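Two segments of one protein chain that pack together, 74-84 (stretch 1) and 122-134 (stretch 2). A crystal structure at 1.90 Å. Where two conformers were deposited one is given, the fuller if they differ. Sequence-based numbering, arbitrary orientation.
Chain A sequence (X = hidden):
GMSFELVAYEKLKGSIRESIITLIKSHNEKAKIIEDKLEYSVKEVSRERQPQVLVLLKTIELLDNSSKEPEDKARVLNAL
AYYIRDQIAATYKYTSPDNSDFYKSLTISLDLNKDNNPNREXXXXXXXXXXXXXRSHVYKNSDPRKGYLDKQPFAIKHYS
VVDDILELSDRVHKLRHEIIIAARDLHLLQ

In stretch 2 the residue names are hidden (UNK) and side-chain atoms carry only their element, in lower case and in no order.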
ATOM      1  N   ALA A  74       5.597 -13.087  16.182  1.00 16.14           N
ATOM      2  CA  ALA A  74       5.532 -14.278  15.327  1.00 14.98           C
ATOM      3  C   ALA A  74       5.286 -13.909  13.868  1.00 14.22           C
ATOM      4  O   ALA A  74       5.905 -14.467  12.911  1.00 13.09           O
ATOM      5  CB  ALA A  74       4.460 -15.257  15.856  1.00 16.03           C
ATOM      6  N   ARG A  75       4.364 -12.972  13.650  1.00 16.82           N
ATOM      7  CA  ARG A  75       4.039 -12.581  12.276  1.00 19.76           C
ATOM      8  C   ARG A  75       5.268 -12.069  11.535  1.00 16.05           C
ATOM      9  O   ARG A  75       5.527 -12.468  10.391  1.00 12.23           O
ATOM     10  CB  ARG A  75       2.913 -11.544  12.228  1.00 15.46           C
ATOM     11  CG  ARG A  75       2.454 -11.292  10.772  1.00 14.97           C
ATOM     12  CD  ARG A  75       1.114 -10.534  10.667  1.00 21.48           C
ATOM     13  NE  ARG A  75       0.013 -11.241  11.322  1.00 20.57           N
ATOM     14  CZ  ARG A  75      -0.473 -10.947  12.530  1.00 20.50           C
ATOM     15  NH1 ARG A  75      -1.475 -11.681  13.015  1.00 32.54           N
ATOM     16  NH2 ARG A  75       0.029  -9.938  13.257  1.00 24.23           N
ATOM     17  N   VAL A  76       6.055 -11.217  12.191  1.00 13.25           N
ATOM     18  CA  VAL A  76       7.295 -10.768  11.582  1.00 12.25           C
ATOM     19  C   VAL A  76       8.276 -11.889  11.269  1.00 13.81           C
ATOM     20  O   VAL A  76       8.802 -11.972  10.128  1.00 13.61           O
ATOM     21  CB  VAL A  76       7.983  -9.668  12.392  1.00 18.35           C
ATOM     22  CG1 VAL A  76       9.329  -9.278  11.745  1.00 18.07           C
ATOM     23  CG2 VAL A  76       7.044  -8.413  12.487  1.00 17.87           C
ATOM     24  N   LEU A  77       8.568 -12.748  12.244  1.00 15.68           N
ATOM     25  CA  LEU A  77       9.567 -13.795  12.009  1.00 11.18           C
ATOM     26  C   LEU A  77       9.067 -14.814  10.970  1.00 12.32           C
ATOM     27  O   LEU A  77       9.819 -15.193  10.091  1.00 10.53           O
ATOM     28  CB  LEU A  77      10.035 -14.449  13.316  1.00 11.03           C
ATOM     29  CG  LEU A  77      11.249 -15.385  13.222  1.00 10.36           C
ATOM     30  CD1 LEU A  77      12.527 -14.719  12.622  1.00 12.48           C
ATOM     31  CD2 LEU A  77      11.572 -15.983  14.582  1.00 16.24           C
ATOM     32  N   ASN A  78       7.800 -15.236  11.053  1.00 10.84           N
ATOM     33  CA  ASN A  78       7.259 -16.131  10.034  1.00 10.89           C
ATOM     34  C   ASN A  78       7.385 -15.514   8.651  1.00 10.87           C
ATOM     35  O   ASN A  78       7.810 -16.172   7.708  1.00  9.31           O
ATOM     36  CB  ASN A  78       5.782 -16.447  10.294  1.00 11.93           C
ATOM     37  CG  ASN A  78       5.577 -17.536  11.343  1.00 12.21           C
ATOM     38  OD1 ASN A  78       5.260 -18.670  11.008  1.00 14.97           O
ATOM     39  ND2 ASN A  78       5.690 -17.184  12.604  1.00 12.85           N
ATOM     40  N   ALA A  79       6.977 -14.245   8.524  1.00 13.17           N
ATOM     41  CA  ALA A  79       7.078 -13.549   7.256  1.00  9.69           C
ATOM     42  C   ALA A  79       8.513 -13.566   6.706  1.00 11.38           C
ATOM     43  O   ALA A  79       8.728 -13.839   5.535  1.00  8.32           O
ATOM     44  CB  ALA A  79       6.549 -12.058   7.359  1.00 11.83           C
ATOM     45  N   LEU A  80       9.494 -13.213   7.519  1.00 10.13           N
ATOM     46  CA  LEU A  80      10.862 -13.197   7.016  1.00 12.91           C
ATOM     47  C   LEU A  80      11.340 -14.596   6.617  1.00 17.91           C
ATOM     48  O   LEU A  80      12.054 -14.734   5.627  1.00  8.26           O
ATOM     49  CB  LEU A  80      11.813 -12.663   8.071  1.00  9.24           C
ATOM     50  CG  LEU A  80      13.271 -12.552   7.663  1.00 11.29           C
ATOM     51  CD1 LEU A  80      13.438 -11.685   6.431  1.00 11.11           C
ATOM     52  CD2 LEU A  80      14.023 -11.982   8.852  1.00 13.38           C
ATOM     53  N   ALA A  81      10.985 -15.616   7.399  1.00 10.26           N
ATOM     54  CA  ALA A  81      11.429 -16.964   7.057  1.00 13.82           C
ATOM     55  C   ALA A  81      10.795 -17.340   5.735  1.00 10.01           C
ATOM     56  O   ALA A  81      11.474 -17.870   4.851  1.00  9.55           O
ATOM     57  CB  ALA A  81      11.064 -17.995   8.139  1.00 10.92           C
ATOM     58  N   TYR A  82       9.494 -17.064   5.605  1.00 13.77           N
ATOM     59  CA  TYR A  82       8.790 -17.386   4.368  1.00 11.36           C
ATOM     60  C   TYR A  82       9.405 -16.657   3.188  1.00 18.39           C
ATOM     61  O   TYR A  82       9.642 -17.251   2.155  1.00  9.58           O
ATOM     62  CB  TYR A  82       7.305 -17.047   4.475  1.00 13.09           C
ATOM     63  CG  TYR A  82       6.530 -17.618   3.318  1.00 11.99           C
ATOM     64  CD1 TYR A  82       6.428 -16.909   2.142  1.00 14.10           C
ATOM     65  CD2 TYR A  82       5.961 -18.902   3.379  1.00 14.96           C
ATOM     66  CE1 TYR A  82       5.736 -17.412   1.061  1.00 13.93           C
ATOM     67  CE2 TYR A  82       5.276 -19.423   2.301  1.00 26.47           C
ATOM     68  CZ  TYR A  82       5.174 -18.664   1.143  1.00 25.98           C
ATOM     69  OH  TYR A  82       4.497 -19.117   0.041  1.00 21.57           O
ATOM     70  N   TYR A  83       9.687 -15.368   3.365  1.00 14.30           N
ATOM     71  CA  TYR A  83      10.306 -14.552   2.316  1.00 16.70           C
ATOM     72  C   TYR A  83      11.684 -15.079   1.895  1.00 13.93           C
ATOM     73  O   TYR A  83      12.012 -15.182   0.708  1.00 10.22           O
ATOM     74  CB  TYR A  83      10.386 -13.091   2.828  1.00 14.63           C
ATOM     75  CG  TYR A  83      10.918 -12.056   1.845  1.00 18.72           C
ATOM     76  CD1 TYR A  83      10.397 -11.921   0.568  1.00 13.95           C
ATOM     77  CD2 TYR A  83      11.920 -11.169   2.237  1.00 14.37           C
ATOM     78  CE1 TYR A  83      10.883 -10.926  -0.289  1.00 14.04           C
ATOM     79  CE2 TYR A  83      12.414 -10.208   1.405  1.00 13.02           C
ATOM     80  CZ  TYR A  83      11.912 -10.082   0.148  1.00 16.05           C
ATOM     81  OH  TYR A  83      12.456  -9.111  -0.664  1.00 20.13           O
ATOM     82  N   ILE A  84      12.525 -15.387   2.866  1.00 12.90           N
ATOM     83  CA  ILE A  84      13.847 -15.884   2.509  1.00  9.23           C
ATOM     84  C   ILE A  84      13.743 -17.241   1.844  1.00 13.48           C
ATOM     85  O   ILE A  84      14.460 -17.514   0.885  1.00 12.44           O
ATOM     86  CB  ILE A  84      14.786 -15.958   3.720  1.00 15.82           C
ATOM     87  CG1 ILE A  84      15.269 -14.540   4.050  1.00 12.87           C
ATOM     88  CG2 ILE A  84      15.957 -16.889   3.399  1.00 13.57           C
ATOM     89  CD1 ILE A  84      15.836 -14.415   5.414  1.00 14.09           C
ATOM     90  N   UNK A 122      -3.070 -14.048   3.812  1.00 26.16           N
ATOM     91  CA  UNK A 122      -1.998 -14.328   4.756  1.00 22.00           C
ATOM     92  C   UNK A 122      -0.701 -13.665   4.338  1.00 22.98           C
ATOM     93  O   UNK A 122       0.023 -13.123   5.168  1.00 19.88           O
ATOM     94  c   UNK A 122      -2.882 -16.634   5.372  1.00 25.24           C
ATOM     95  o   UNK A 122      -3.625 -16.117   6.245  1.00 25.72           O
ATOM     96  o   UNK A 122      -3.049 -17.801   4.937  1.00 23.15           O
ATOM     97  c   UNK A 122      -1.718 -15.827   4.814  1.00 19.72           C
ATOM     98  N   UNK A 123      -0.378 -13.764   3.052  1.00 18.52           N
ATOM     99  CA  UNK A 123       0.901 -13.281   2.574  1.00 16.84           C
ATOM    100  C   UNK A 123       0.888 -11.781   2.630  1.00 15.09           C
ATOM    101  O   UNK A 123       1.887 -11.156   3.025  1.00 18.45           O
ATOM    102  c   UNK A 123       2.845 -15.391   1.784  1.00 34.16           C
ATOM    103  c   UNK A 123       1.142 -13.700   1.134  1.00 20.90           C
ATOM    104  c   UNK A 123       1.765 -15.544  -0.461  1.00 26.06           C
ATOM    105  c   UNK A 123       1.567 -15.160   0.991  1.00 24.63           C
ATOM    106  N   UNK A 124      -0.235 -11.204   2.208  1.00 16.26           N
ATOM    107  CA  UNK A 124      -0.365  -9.755   2.276  1.00 16.66           C
ATOM    108  C   UNK A 124      -0.140  -9.289   3.722  1.00 15.85           C
ATOM    109  O   UNK A 124       0.614  -8.364   3.957  1.00 19.05           O
ATOM    110  c   UNK A 124      -1.711  -9.267   1.754  1.00 17.66           C
ATOM    111  N   UNK A 125      -0.799  -9.925   4.678  1.00 16.92           N
ATOM    112  CA  UNK A 125      -0.622  -9.545   6.095  1.00 19.89           C
ATOM    113  C   UNK A 125       0.840  -9.754   6.558  1.00 19.68           C
ATOM    114  O   UNK A 125       1.432  -8.888   7.230  1.00 14.91           O
ATOM    115  c   UNK A 125      -3.057 -10.044   6.666  1.00 27.71           C
ATOM    116  c   UNK A 125      -1.592 -10.342   6.976  1.00 22.59           C
ATOM    117  o   UNK A 125      -3.908 -10.880   7.017  1.00 34.37           O
ATOM    118  o   UNK A 125      -3.365  -8.988   6.063  1.00 26.14           O
ATOM    119  N   UNK A 126       1.429 -10.905   6.209  1.00 18.34           N
ATOM    120  CA  UNK A 126       2.800 -11.179   6.595  1.00 14.59           C
ATOM    121  C   UNK A 126       3.801 -10.195   6.018  1.00 16.06           C
ATOM    122  O   UNK A 126       4.622  -9.618   6.769  1.00 11.82           O
ATOM    123  c   UNK A 126       4.153 -15.531   6.809  1.00 13.28           C
ATOM    124  c   UNK A 126       2.284 -13.634   6.968  1.00 25.78           C
ATOM    125 se   UNK A 126       2.372 -15.463   6.255  0.60 27.69          SE
ATOM    126  c   UNK A 126       3.181 -12.631   6.231  1.00 14.31           C
ATOM    127  N   UNK A 127       3.788 -10.026   4.697  1.00 14.64           N
ATOM    128  CA  UNK A 127       4.778  -9.164   4.076  1.00 10.83           C
ATOM    129  C   UNK A 127       4.573  -7.699   4.478  1.00 13.62           C
ATOM    130  O   UNK A 127       5.540  -6.933   4.566  1.00 13.47           O
ATOM    131  c   UNK A 127       4.665 -11.003   0.750  1.00 18.26           C
ATOM    132  c   UNK A 127       5.059 -12.188   0.185  1.00 17.42           C
ATOM    133  c   UNK A 127       6.546 -12.547   2.034  1.00 22.24           C
ATOM    134  c   UNK A 127       6.010 -12.955   0.835  1.00 18.27           C
ATOM    135  o   UNK A 127       6.421 -14.141   0.268  1.00 25.75           O
ATOM    136  c   UNK A 127       4.744  -9.236   2.554  1.00 10.70           C
ATOM    137  c   UNK A 127       5.195 -10.560   1.963  1.00 15.80           C
ATOM    138  c   UNK A 127       6.147 -11.347   2.589  1.00 25.42           C
ATOM    139  N   UNK A 128       3.333  -7.307   4.700  0.64 16.15           N
ATOM    140  CA  UNK A 128       3.085  -5.958   5.167  0.64 13.63           C
ATOM    141  C   UNK A 128       3.730  -5.756   6.547  0.64 12.69           C
ATOM    142  O   UNK A 128       4.416  -4.748   6.799  0.64 12.96           O
ATOM    143  o   UNK A 128       1.308  -4.374   5.633  0.64 19.68           O
ATOM    144  c   UNK A 128       1.578  -5.669   5.168  0.64 19.17           C
ATOM    145  N   UNK A 129       3.537  -6.731   7.442  1.00 13.18           N
ATOM    146  CA  UNK A 129       4.078  -6.628   8.794  1.00 17.47           C
ATOM    147  C   UNK A 129       5.597  -6.603   8.724  1.00 13.08           C
ATOM    148  O   UNK A 129       6.238  -5.832   9.439  1.00 13.76           O
ATOM    149  c   UNK A 129       3.577  -7.786   9.718  1.00 16.50           C
ATOM    150  N   UNK A 130       6.172  -7.422   7.839  1.00 10.67           N
ATOM    151  CA  UNK A 130       7.606  -7.434   7.664  1.00 12.13           C
ATOM    152  C   UNK A 130       8.127  -6.108   7.115  1.00 10.79           C
ATOM    153  O   UNK A 130       9.101  -5.536   7.638  1.00 14.45           O
ATOM    154  c   UNK A 130       9.668 -10.083   5.586  1.00 15.50           C
ATOM    155  c   UNK A 130      10.286  -8.935   7.723  1.00 20.58           C
ATOM    156  c   UNK A 130       9.491  -8.785   6.450  1.00 14.57           C
ATOM    157  c   UNK A 130       8.005  -8.571   6.730  1.00  9.53           C
ATOM    158  N   UNK A 131       7.527  -5.636   6.026  1.00 14.42           N
ATOM    159  CA  UNK A 131       7.884  -4.309   5.509  1.00 14.40           C
ATOM    160  C   UNK A 131       7.797  -3.195   6.568  1.00 14.15           C
ATOM    161  O   UNK A 131       8.722  -2.385   6.679  1.00 13.76           O
ATOM    162  c   UNK A 131       7.045  -3.948   4.303  1.00 14.92           C
ATOM    163  c   UNK A 131       7.481  -2.650   3.640  1.00 21.99           C
ATOM    164  o   UNK A 131       5.443  -2.608   2.493  1.00 36.74           O
ATOM    165  o   UNK A 131       6.351  -0.673   3.086  1.00 31.51           O
ATOM    166  c   UNK A 131       6.342  -1.921   3.034  1.00 30.21           C
ATOM    167  N   UNK A 132       6.731  -3.155   7.363  1.00 14.18           N
ATOM    168  CA  UNK A 132       6.614  -2.136   8.417  1.00 18.15           C
ATOM    169  C   UNK A 132       7.772  -2.258   9.409  1.00 20.98           C
ATOM    170  O   UNK A 132       8.425  -1.257   9.821  1.00 11.78           O
ATOM    171  c   UNK A 132       5.280  -2.280   9.171  1.00 16.91           C
ATOM    172  c   UNK A 132       2.860  -1.693   9.466  1.00 49.54           C
ATOM    173  n   UNK A 132       1.083  -1.552   7.663  1.00 52.50           N
ATOM    174  c   UNK A 132       1.770  -2.434   8.660  1.00 54.30           C
ATOM    175  c   UNK A 132       4.135  -1.441   8.644  1.00 40.40           C
ATOM    176  N   UNK A 133       8.019  -3.493   9.836  1.00 15.89           N
ATOM    177  CA  UNK A 133       9.073  -3.760  10.766  1.00 12.39           C
ATOM    178  C   UNK A 133      10.399  -3.230  10.253  1.00 13.28           C
ATOM    179  O   UNK A 133      11.097  -2.499  10.972  1.00 14.31           O
ATOM    180  c   UNK A 133      12.734  -6.559  12.932  1.00 14.04           C
ATOM    181  c   UNK A 133      10.394  -5.704  11.709  1.00 11.78           C
ATOM    182  c   UNK A 133      12.628  -6.603  11.569  1.00 15.43           C
ATOM    183  c   UNK A 133      11.460  -6.189  10.960  1.00 12.48           C
ATOM    184  c   UNK A 133       9.157  -5.285  11.033  1.00 12.82           C
ATOM    185  c   UNK A 133      10.503  -5.657  13.102  1.00 14.30           C
ATOM    186  c   UNK A 133      11.680  -6.081  13.718  1.00 14.46           C
ATOM    187  N   UNK A 134      10.744  -3.548   9.006  1.00 11.92           N
ATOM    188  CA  UNK A 134      12.015  -3.062   8.467  1.00 15.89           C
ATOM    189  C   UNK A 134      12.086  -1.515   8.408  1.00 15.90           C
ATOM    190  O   UNK A 134      13.116  -0.895   8.734  1.00 11.71           O
ATOM    191  c   UNK A 134      12.619  -5.215   7.067  1.00 18.32           C
ATOM    192  c   UNK A 134      12.304  -3.695   7.084  1.00 14.61           C
ATOM    193  c   UNK A 134      12.675  -5.707   5.675  1.00 21.37           C
ATOM    194  c   UNK A 134      13.927  -5.598   7.729  1.00 17.69           C
TER

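Stretch 2 is a helix running across the helix of stretch 1 at 102°, and its side chains can be read in turn. Position 122 carries two carbons, the second bearing two oxygens, and lies out of reach of stretch 1; it is Asp 122. Position 123 has four carbons forked at the second. One fork tip lies 3.6 Å from CE1 of Tyr 82, an apolar contact made although the CA-to-CB bond points sideways. This is Leu 123, and the tip is CD2.

Position 124 has a single carbon, far from stretch 1, and is Ala 124. Position 125 again shows two carbons with two oxygens on the second, hence Asp 125; both carboxylate oxygens are hydrogen-bonded elsewhere in the structure, and it is the backbone O of Asp 125 that meets CD of Arg 75, at 3.8 Å.

At position 126 an unbranched chain of two carbons, a selenium and a terminal carbon identifies selenomethionine, Met 126. Its CB lies 3.6 Å from CB of Ala 79, while its CE reaches CB of Asn 78 at 4.0 Å and CB of Tyr 82 at 4.2 Å. Position 127 has one carbon leading to a six-carbon ring with an oxygen attached, which makes it Tyr 127. The OH of Tyr 127 approaches CD1 of Tyr 82 at 3.3 Å, at the edge of the Tyr 82 ring, and the edge of the Tyr 83 ring is directed toward the face of the Tyr 127 ring in an offset pair with planes at 69°.

Position 128, one carbon and one oxygen, is Ser 128, and it makes no contact. The lone carbon of position 129 points toward stretch 1 and lies 3.8 Å from CD of Arg 75; this is Ala 129. Position 130 has four carbons forked at the second, set among Val 76, Ala 79, Leu 80 and Tyr 83 as a knob in a hole. It is Leu 130, with CB 3.8 Å from CB of Ala 79 and CD1 4.0 Å from CB of Leu 80.

Three carbons, the third carrying two oxygens, make position 131 Glu 131, and four carbons in a row ending in nitrogen make position 132 Lys 132; neither touches stretch 1. Position 133 bears one carbon and a six-carbon ring without oxygen, so it is Phe 133. CG1 of Val 76 sits over one face of this ring, 3.9 Å from its centroid, in a CH-pi contact. Position 134, four carbons forked at the second, is Leu 134, which stays beyond contact distance.

The contact works by apolar packing, with no hydrogen bond between the stretches. Ala 79 allows close approach where the helices cross: its CA is 4.9 Å from CA of Met 126, and its CB is 3.2 Å from the backbone O of Met 126. Around this point, Leu 130 fills its pocket, while aromatic contacts involving Tyr 127 and Phe 133 extend the packing.

Stretch 2 122-134: DLADMYSALEKFL
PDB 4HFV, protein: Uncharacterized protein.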